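ULam111 (Flavobacterium sp., PDB 5WUT) probably hydrolyses beta-1,3-glycosidic bonds in laminarin, as a laminarinase of glycoside hydrolase family 16. Local coordinates at residues 6-12 against 229-235; 78-82 against 196-202; 136-140 against 192-196. One frame throughout, in Å; residues are numbered along the deposited sequence.

Contact 1: residues 6-12 against 229-235; sequences KLVWEEH and DYIKVYQ
This contact pairs chain ends in the beta-jelly roll, as antiparallel strands with a classic beta bulge. Strands 7-11 and 229-234 run at 159°, with axes 4.7 Å apart. Lys6 N donates to Gln235 O (2.8 Å) and Gln235 N to Lys6 O (2.9 Å). Val8 (phi/psi -100/-24) and Trp9 both face Val233. Val8 N (2.8 Å) and, weakly, Trp9 N (3.5 Å) both donate to Val233 O; Val233 N donates to Trp9 O (2.9 Å). Leu7 faces Tyr234 and Glu10 faces Lys232 as non-hydrogen-bonded pairs. Glu11 N donates to Ile231 O (2.9 Å) and Ile231 N to Glu11 O (3.1 Å). Leu7, Glu10, Lys232 and Tyr234 lie on one face; Trp9, Glu11, Ile231 and Val233 on the other. Glu10 (t, t) and Lys232 (m, t, t, t) are extended, but Glu10 OE2 and Lys232 NZ stay 4.6 Å apart, beyond a salt bridge. The edge of the Trp9 ring (t, chi2 67°) meets Val233 (t), with Trp9 CE3 4.1 Å from Val233 CG2. Val8 (m) CG2 lies 3.7 Å from Val233 CG1. Leu7 (t, p) makes a CH-pi contact with the Tyr234 ring (m, chi2 86°): CD1 sits 4.0 Å from the centroid, 12° off the normal.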
# COMPACT_ATOMS: atom_id res chain seq x y z
N LYS A 6 19.97 12.32 3.41
CA LYS A 6 21.08 11.71 2.68
C LYS A 6 21.15 10.22 2.98
O LYS A 6 20.72 9.77 4.05
CB LYS A 6 22.41 12.42 3.03
CG LYS A 6 22.81 12.48 4.53
CD LYS A 6 24.07 13.40 4.81
CE LYS A 6 25.26 12.87 4.09
NZ LYS A 6 26.52 13.51 4.56
N LEU A 7 21.69 9.45 2.04
CA LEU A 7 21.97 8.04 2.26
C LEU A 7 23.19 7.94 3.15
O LEU A 7 24.27 8.37 2.76
CB LEU A 7 22.20 7.30 0.94
CG LEU A 7 22.47 5.80 1.06
CD1 LEU A 7 21.23 5.08 1.56
CD2 LEU A 7 22.91 5.24 -0.28
N VAL A 8 23.03 7.38 4.35
CA VAL A 8 24.15 7.33 5.30
C VAL A 8 24.84 5.97 5.33
O VAL A 8 26.01 5.88 5.70
CB VAL A 8 23.70 7.71 6.73
CG1 VAL A 8 23.03 9.07 6.73
CG2 VAL A 8 22.77 6.65 7.32
N TRP A 9 24.13 4.91 4.94
CA TRP A 9 24.71 3.57 4.87
C TRP A 9 23.86 2.67 3.99
O TRP A 9 22.65 2.78 3.99
CB TRP A 9 24.85 2.92 6.26
CG TRP A 9 25.50 1.56 6.20
CD1 TRP A 9 26.80 1.29 5.85
CD2 TRP A 9 24.90 0.29 6.51
NE1 TRP A 9 27.03 -0.06 5.91
CE2 TRP A 9 25.89 -0.70 6.32
CE3 TRP A 9 23.62 -0.11 6.93
CZ2 TRP A 9 25.65 -2.06 6.53
CZ3 TRP A 9 23.38 -1.46 7.14
CH2 TRP A 9 24.39 -2.42 6.94
N GLU A 10 24.51 1.81 3.21
CA GLU A 10 23.79 0.80 2.45
C GLU A 10 24.55 -0.51 2.48
O GLU A 10 25.77 -0.54 2.35
CB GLU A 10 23.55 1.23 1.00
CG GLU A 10 22.75 0.18 0.21
CD GLU A 10 22.48 0.58 -1.22
OE1 GLU A 10 22.74 1.75 -1.57
OE2 GLU A 10 22.00 -0.28 -2.00
N GLU A 11 23.80 -1.58 2.68
CA GLU A 11 24.28 -2.93 2.43
C GLU A 11 23.74 -3.39 1.08
O GLU A 11 22.53 -3.62 0.93
CB GLU A 11 23.83 -3.89 3.54
CG GLU A 11 24.10 -5.34 3.23
CD GLU A 11 25.59 -5.63 3.06
OE1 GLU A 11 26.07 -5.61 1.91
OE2 GLU A 11 26.27 -5.89 4.09
N HIS A 12 24.63 -3.49 0.09
CA HIS A 12 24.26 -3.88 -1.28
C HIS A 12 24.26 -5.39 -1.48
O HIS A 12 23.79 -5.88 -2.50
CB HIS A 12 25.23 -3.27 -2.31
CG HIS A 12 25.30 -1.77 -2.32
ND1 HIS A 12 26.05 -1.05 -1.42
CD2 HIS A 12 24.76 -0.87 -3.17
CE1 HIS A 12 25.94 0.24 -1.69
NE2 HIS A 12 25.17 0.38 -2.75
N ASP A 229 17.92 -7.98 -1.42
CA ASP A 229 18.74 -7.19 -2.36
C ASP A 229 19.57 -6.14 -1.64
O ASP A 229 20.77 -6.00 -1.89
CB ASP A 229 17.82 -6.54 -3.40
CG ASP A 229 18.56 -5.87 -4.55
OD1 ASP A 229 19.77 -6.06 -4.71
OD2 ASP A 229 17.87 -5.17 -5.34
N TYR A 230 18.95 -5.40 -0.73
CA TYR A 230 19.66 -4.37 -0.01
C TYR A 230 18.95 -3.93 1.27
O TYR A 230 17.77 -4.22 1.49
CB TYR A 230 19.88 -3.14 -0.92
CG TYR A 230 18.62 -2.42 -1.38
CD1 TYR A 230 17.82 -1.69 -0.49
CD2 TYR A 230 18.26 -2.41 -2.72
CE1 TYR A 230 16.69 -1.01 -0.91
CE2 TYR A 230 17.14 -1.73 -3.16
CZ TYR A 230 16.37 -1.03 -2.26
OH TYR A 230 15.25 -0.36 -2.72
N ILE A 231 19.71 -3.23 2.11
CA ILE A 231 19.18 -2.40 3.19
C ILE A 231 19.77 -1.02 2.96
O ILE A 231 21.00 -0.90 2.83
CB ILE A 231 19.59 -2.89 4.59
CG1 ILE A 231 19.05 -4.29 4.87
CG2 ILE A 231 19.08 -1.91 5.65
CD1 ILE A 231 19.70 -4.93 6.11
N LYS A 232 18.93 0.02 2.90
CA LYS A 232 19.38 1.41 2.76
C LYS A 232 18.95 2.18 3.98
O LYS A 232 17.82 2.01 4.46
CB LYS A 232 18.81 2.08 1.51
CG LYS A 232 19.36 1.54 0.21
CD LYS A 232 18.62 2.15 -0.97
CE LYS A 232 19.09 1.54 -2.28
NZ LYS A 232 18.43 2.22 -3.44
N VAL A 233 19.82 3.05 4.49
CA VAL A 233 19.47 3.91 5.61
C VAL A 233 19.66 5.37 5.23
O VAL A 233 20.77 5.78 4.86
CB VAL A 233 20.32 3.63 6.86
CG1 VAL A 233 19.88 4.53 8.01
CG2 VAL A 233 20.22 2.16 7.25
N TYR A 234 18.59 6.14 5.32
CA TYR A 234 18.64 7.58 5.04
C TYR A 234 18.46 8.40 6.32
O TYR A 234 17.63 8.05 7.16
CB TYR A 234 17.55 7.98 4.04
CG TYR A 234 17.60 7.31 2.69
CD1 TYR A 234 17.00 6.07 2.49
CD2 TYR A 234 18.20 7.94 1.61
CE1 TYR A 234 17.01 5.47 1.25
CE2 TYR A 234 18.22 7.34 0.36
CZ TYR A 234 17.62 6.11 0.19
OH TYR A 234 17.65 5.52 -1.06
N GLN A 235 19.23 9.47 6.48
CA GLN A 235 19.05 10.38 7.61
C GLN A 235 19.23 11.82 7.15
O GLN A 235 19.98 12.05 6.21
CB GLN A 235 20.03 10.06 8.74
CG GLN A 235 19.91 8.68 9.36
CD GLN A 235 20.91 8.44 10.48
OE1 GLN A 235 22.06 8.92 10.41
NE2 GLN A 235 20.50 7.71 11.50

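Contact 2: residues 78-82 against 196-202; sequences KEFQY and YDQPFYF
The backbones of 78-82 and 196-202 run antiparallel and meet in a short piece of antiparallel sheet, with one hydrogen-bonded pair, part of the jelly roll. Phe80 and Phe200 form that pair, with CA atoms 5.5 Å apart. Phe80 N donates to Phe200 O at 3.1 Å, and Phe200 N donates to Phe80 O at 2.8 Å. CA-H...O contacts flank the pair: Glu79 CA lies 3.3 Å from Phe200 O, and Pro199 CA lies 3.3 Å from Phe80 O. Gln81 and Pro199 have CA atoms 4.1 Å apart. At Tyr82 the backbone turns to a positive phi (72/161). On its other edge, strand 200-208 pairs with strand 97-105.

Phe80 (m, chi2 -86°) and Phe200 (m, chi2 62°) point to the same face. Phe80 CD2 touches Phe202 CE2 at 3.9 Å, with Phe202 (m, chi2 -70°) also against Trp9 and Met103. Glu79 (m, t) points to the face opposite Phe80. Its CB lies 4.0 Å from Pro199 CB; its OE1 is hydrogen-bonded to Ser106 OG and its OE2 to Gly76 N. Gln81 is extended (t, t) and reaches over the 197-199 backbone, with OE1 3.3 Å from Gln198 CA. Tyr82 (m, chi2 -41°) swings its ring toward the loop before strand 200-208, where CE1 comes to 3.4 Å from Tyr196 O. Asp197 (m) turns its carboxylate to the Tyr82 hydroxyl. Asp197 OD1 accepts from Trp194 NE1 and, at 2.6 Å, from Tyr82 OH.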
# COMPACT_ATOMS: atom_id res chain seq x y z
N LYS A 78 26.79 -2.06 13.02
CA LYS A 78 26.10 -1.01 12.27
C LYS A 78 24.79 -0.70 12.99
O LYS A 78 23.84 -1.48 12.93
CB LYS A 78 25.84 -1.43 10.82
CG LYS A 78 27.07 -1.32 9.91
CD LYS A 78 27.40 0.15 9.64
CE LYS A 78 28.69 0.31 8.83
NZ LYS A 78 29.91 0.04 9.63
N GLU A 79 24.77 0.42 13.69
CA GLU A 79 23.59 0.82 14.47
C GLU A 79 23.20 2.25 14.13
O GLU A 79 24.05 3.10 13.83
CB GLU A 79 23.84 0.66 15.97
CG GLU A 79 24.28 -0.76 16.36
CD GLU A 79 24.21 -1.03 17.86
OE1 GLU A 79 24.11 -0.06 18.64
OE2 GLU A 79 24.27 -2.23 18.27
N PHE A 80 21.89 2.51 14.13
CA PHE A 80 21.34 3.81 13.74
C PHE A 80 20.20 4.25 14.63
O PHE A 80 19.42 3.44 15.11
CB PHE A 80 20.88 3.75 12.28
CG PHE A 80 21.97 3.37 11.33
CD1 PHE A 80 22.82 4.35 10.83
CD2 PHE A 80 22.19 2.06 10.99
CE1 PHE A 80 23.86 4.01 9.97
CE2 PHE A 80 23.23 1.71 10.15
CZ PHE A 80 24.05 2.70 9.63
N GLN A 81 20.12 5.56 14.86
CA GLN A 81 19.01 6.16 15.59
C GLN A 81 18.28 7.12 14.66
O GLN A 81 18.86 8.14 14.25
CB GLN A 81 19.49 6.89 16.83
CG GLN A 81 18.36 7.49 17.66
CD GLN A 81 18.86 8.14 18.94
OE1 GLN A 81 19.88 7.73 19.50
NE2 GLN A 81 18.14 9.15 19.41
N TYR A 82 17.03 6.75 14.32
CA TYR A 82 16.13 7.44 13.40
C TYR A 82 16.57 7.28 11.95
O TYR A 82 17.72 6.95 11.66
CB TYR A 82 16.00 8.95 13.73
CG TYR A 82 15.69 9.26 15.18
CD1 TYR A 82 14.79 8.50 15.91
CD2 TYR A 82 16.30 10.34 15.82
CE1 TYR A 82 14.54 8.78 17.24
CE2 TYR A 82 16.05 10.63 17.14
CZ TYR A 82 15.16 9.86 17.85
OH TYR A 82 14.92 10.15 19.17
N TYR A 196 12.42 4.03 21.71
CA TYR A 196 12.95 4.22 20.37
C TYR A 196 13.79 5.49 20.18
O TYR A 196 14.00 5.92 19.04
CB TYR A 196 11.80 4.20 19.35
CG TYR A 196 11.07 2.87 19.40
CD1 TYR A 196 11.69 1.71 18.97
CD2 TYR A 196 9.78 2.77 19.91
CE1 TYR A 196 11.06 0.48 19.03
CE2 TYR A 196 9.13 1.53 19.98
CZ TYR A 196 9.78 0.39 19.53
OH TYR A 196 9.16 -0.84 19.60
N ASP A 197 14.28 6.08 21.28
CA ASP A 197 15.22 7.19 21.20
C ASP A 197 16.62 6.72 21.56
O ASP A 197 17.27 7.24 22.47
CB ASP A 197 14.77 8.34 22.11
CG ASP A 197 13.40 8.88 21.74
OD1 ASP A 197 13.10 8.98 20.53
OD2 ASP A 197 12.65 9.24 22.66
N GLN A 198 17.06 5.69 20.83
CA GLN A 198 18.40 5.12 20.98
C GLN A 198 18.75 4.46 19.65
O GLN A 198 17.87 4.25 18.81
CB GLN A 198 18.45 4.10 22.11
CG GLN A 198 17.54 2.91 21.86
CD GLN A 198 17.83 1.72 22.76
OE1 GLN A 198 18.98 1.49 23.17
NE2 GLN A 198 16.79 0.97 23.08
N PRO A 199 20.03 4.13 19.45
CA PRO A 199 20.36 3.37 18.24
C PRO A 199 19.74 1.97 18.28
O PRO A 199 19.53 1.41 19.37
CB PRO A 199 21.89 3.28 18.28
CG PRO A 199 22.32 4.38 19.24
CD PRO A 199 21.22 4.45 20.25
N PHE A 200 19.44 1.44 17.10
CA PHE A 200 18.94 0.08 16.94
C PHE A 200 19.83 -0.66 15.95
O PHE A 200 20.49 -0.03 15.15
CB PHE A 200 17.48 0.10 16.43
CG PHE A 200 16.45 0.18 17.54
CD1 PHE A 200 16.40 1.28 18.39
CD2 PHE A 200 15.52 -0.84 17.70
CE1 PHE A 200 15.47 1.33 19.42
CE2 PHE A 200 14.59 -0.78 18.71
CZ PHE A 200 14.57 0.30 19.57
N TYR A 201 19.86 -1.99 16.02
CA TYR A 201 20.57 -2.78 15.02
C TYR A 201 19.63 -3.67 14.22
O TYR A 201 18.48 -3.87 14.61
CB TYR A 201 21.68 -3.62 15.67
CG TYR A 201 21.23 -4.66 16.68
CD1 TYR A 201 20.89 -5.95 16.27
CD2 TYR A 201 21.20 -4.37 18.04
CE1 TYR A 201 20.52 -6.93 17.19
CE2 TYR A 201 20.82 -5.34 18.97
CZ TYR A 201 20.49 -6.62 18.53
OH TYR A 201 20.12 -7.61 19.43
N PHE A 202 20.12 -4.17 13.09
CA PHE A 202 19.32 -4.96 12.15
C PHE A 202 19.40 -6.44 12.43
O PHE A 202 20.43 -6.91 12.89
CB PHE A 202 19.77 -4.72 10.71
CG PHE A 202 19.59 -3.31 10.26
CD1 PHE A 202 18.31 -2.81 10.06
CD2 PHE A 202 20.68 -2.49 10.02
CE1 PHE A 202 18.13 -1.50 9.63
CE2 PHE A 202 20.51 -1.18 9.59
CZ PHE A 202 19.23 -0.68 9.39

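Contact 3: residues 136-140 against 192-196; sequences LHTTA and AIWPY
The Tyr196 side chain (m, chi2 -68°) lies against Leu136 and Thr138. Leu136 (m, m) brings CD1 to 3.8 Å from Tyr196 CZ, and Thr138 CG2 lies 3.3 Å from Tyr196 OH. That hydroxyl is hydrogen-bonded to Glu118 O, on the neighbouring strand 118-123. Thr138 takes the p rotamer, with CG2 also packed 3.6 Å from Pro195 CD. The contact is loop packing at the margin of the jelly roll. Strand 131-137 ends here, and 138-140 meets the loop that leads into strand 200-208. Residues 192-196 have no regular structure; Thr139 and Ala140 have helix-like angles (-59/-40 and -64/-37), as does Ala192 (-65/-38). Ala140 N donates to Ala192 O at 3.0 Å. Ala140 CB touches Ile193 CG1 at 3.8 Å. A water bridges the segments beside Thr138: it lies 2.6 Å from Thr138 OG1 and donates to Ile193 O at 2.8 Å.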
# COMPACT_ATOMS: atom_id res chain seq x y z
N LEU A 136 5.51 -3.37 16.66
CA LEU A 136 6.45 -2.93 17.70
C LEU A 136 6.32 -3.85 18.91
O LEU A 136 5.22 -4.29 19.22
CB LEU A 136 6.18 -1.49 18.15
CG LEU A 136 6.41 -0.34 17.18
CD1 LEU A 136 7.72 -0.42 16.41
CD2 LEU A 136 5.24 -0.23 16.25
N HIS A 137 7.43 -4.13 19.58
CA HIS A 137 7.41 -4.81 20.87
C HIS A 137 8.16 -3.94 21.87
O HIS A 137 9.26 -3.45 21.58
CB HIS A 137 8.06 -6.18 20.80
CG HIS A 137 7.37 -7.11 19.86
ND1 HIS A 137 6.47 -8.06 20.29
CD2 HIS A 137 7.41 -7.20 18.51
CE1 HIS A 137 6.00 -8.72 19.24
NE2 HIS A 137 6.55 -8.21 18.15
N THR A 138 7.53 -3.71 23.01
CA THR A 138 8.06 -2.85 24.07
C THR A 138 7.64 -3.42 25.42
O THR A 138 6.84 -4.35 25.46
CB THR A 138 7.51 -1.42 23.95
OG1 THR A 138 6.10 -1.46 24.16
CG2 THR A 138 7.77 -0.83 22.58
N THR A 139 8.09 -2.81 26.51
CA THR A 139 7.58 -3.22 27.81
C THR A 139 6.05 -3.04 27.88
O THR A 139 5.34 -3.90 28.41
CB THR A 139 8.25 -2.44 28.94
OG1 THR A 139 9.57 -2.96 29.12
CG2 THR A 139 7.48 -2.60 30.26
N ALA A 140 5.56 -1.95 27.31
CA ALA A 140 4.12 -1.68 27.33
C ALA A 140 3.29 -2.72 26.57
O ALA A 140 2.18 -3.04 26.98
CB ALA A 140 3.84 -0.27 26.76
N ALA A 192 8.92 2.75 28.63
CA ALA A 192 8.12 1.54 28.54
C ALA A 192 7.30 1.52 27.26
O ALA A 192 7.12 0.48 26.63
CB ALA A 192 7.21 1.40 29.76
N ILE A 193 6.80 2.69 26.88
CA ILE A 193 5.98 2.83 25.67
C ILE A 193 6.85 3.09 24.45
O ILE A 193 6.56 2.62 23.34
CB ILE A 193 4.97 3.98 25.87
CG1 ILE A 193 3.93 3.55 26.90
CG2 ILE A 193 4.29 4.37 24.57
CD1 ILE A 193 3.06 4.67 27.38
N TRP A 194 7.94 3.82 24.66
CA TRP A 194 8.76 4.31 23.55
C TRP A 194 10.25 4.20 23.85
O TRP A 194 10.88 5.18 24.25
CB TRP A 194 8.39 5.77 23.25
CG TRP A 194 9.05 6.38 22.03
CD1 TRP A 194 10.19 7.12 22.00
CD2 TRP A 194 8.57 6.32 20.68
NE1 TRP A 194 10.46 7.53 20.71
CE2 TRP A 194 9.48 7.05 19.88
CE3 TRP A 194 7.47 5.72 20.06
CZ2 TRP A 194 9.32 7.19 18.50
CZ3 TRP A 194 7.31 5.87 18.69
CH2 TRP A 194 8.24 6.60 17.93
N PRO A 195 10.80 2.99 23.68
CA PRO A 195 12.24 2.79 23.82
C PRO A 195 12.99 3.16 22.55
O PRO A 195 14.08 2.63 22.33
CB PRO A 195 12.35 1.29 24.08
CG PRO A 195 11.17 0.72 23.29
CD PRO A 195 10.07 1.72 23.51
N TYR A 196 12.42 4.03 21.71
CA TYR A 196 12.95 4.22 20.37
C TYR A 196 13.79 5.49 20.18
O TYR A 196 14.00 5.92 19.04
CB TYR A 196 11.80 4.20 19.35
CG TYR A 196 11.07 2.87 19.40
CD1 TYR A 196 11.69 1.71 18.97
CD2 TYR A 196 9.78 2.77 19.91
CE1 TYR A 196 11.06 0.48 19.03
CE2 TYR A 196 9.13 1.53 19.98
CZ TYR A 196 9.78 0.39 19.53
OH TYR A 196 9.16 -0.84 19.60
O HOH W 1 4.67 0.50 23.17

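In the fold
The chain starts in strand 7-11, whose partner is the last strand, so contact 1 closes a loop over nearly the whole protein. Contact 2 comes next: it joins the end of strand 66-80 to the start of strand 200-208, within that large loop. Contact 3 lies deeper still, between the end of strand 131-137 and the loop before strand 200-208. The three are thus nested and do not cross. Contacts 1 and 2 touch where Gln235 meets Tyr82 and Trp9 meets Lys78 and Phe80. Contacts 2 and 3 share Tyr196. Contacts 1 and 3 stay apart, about 10 Å between nearest atoms. Contact 2 lies between the paired termini and the loops that follow strand 131-137 and precede strand 200-208.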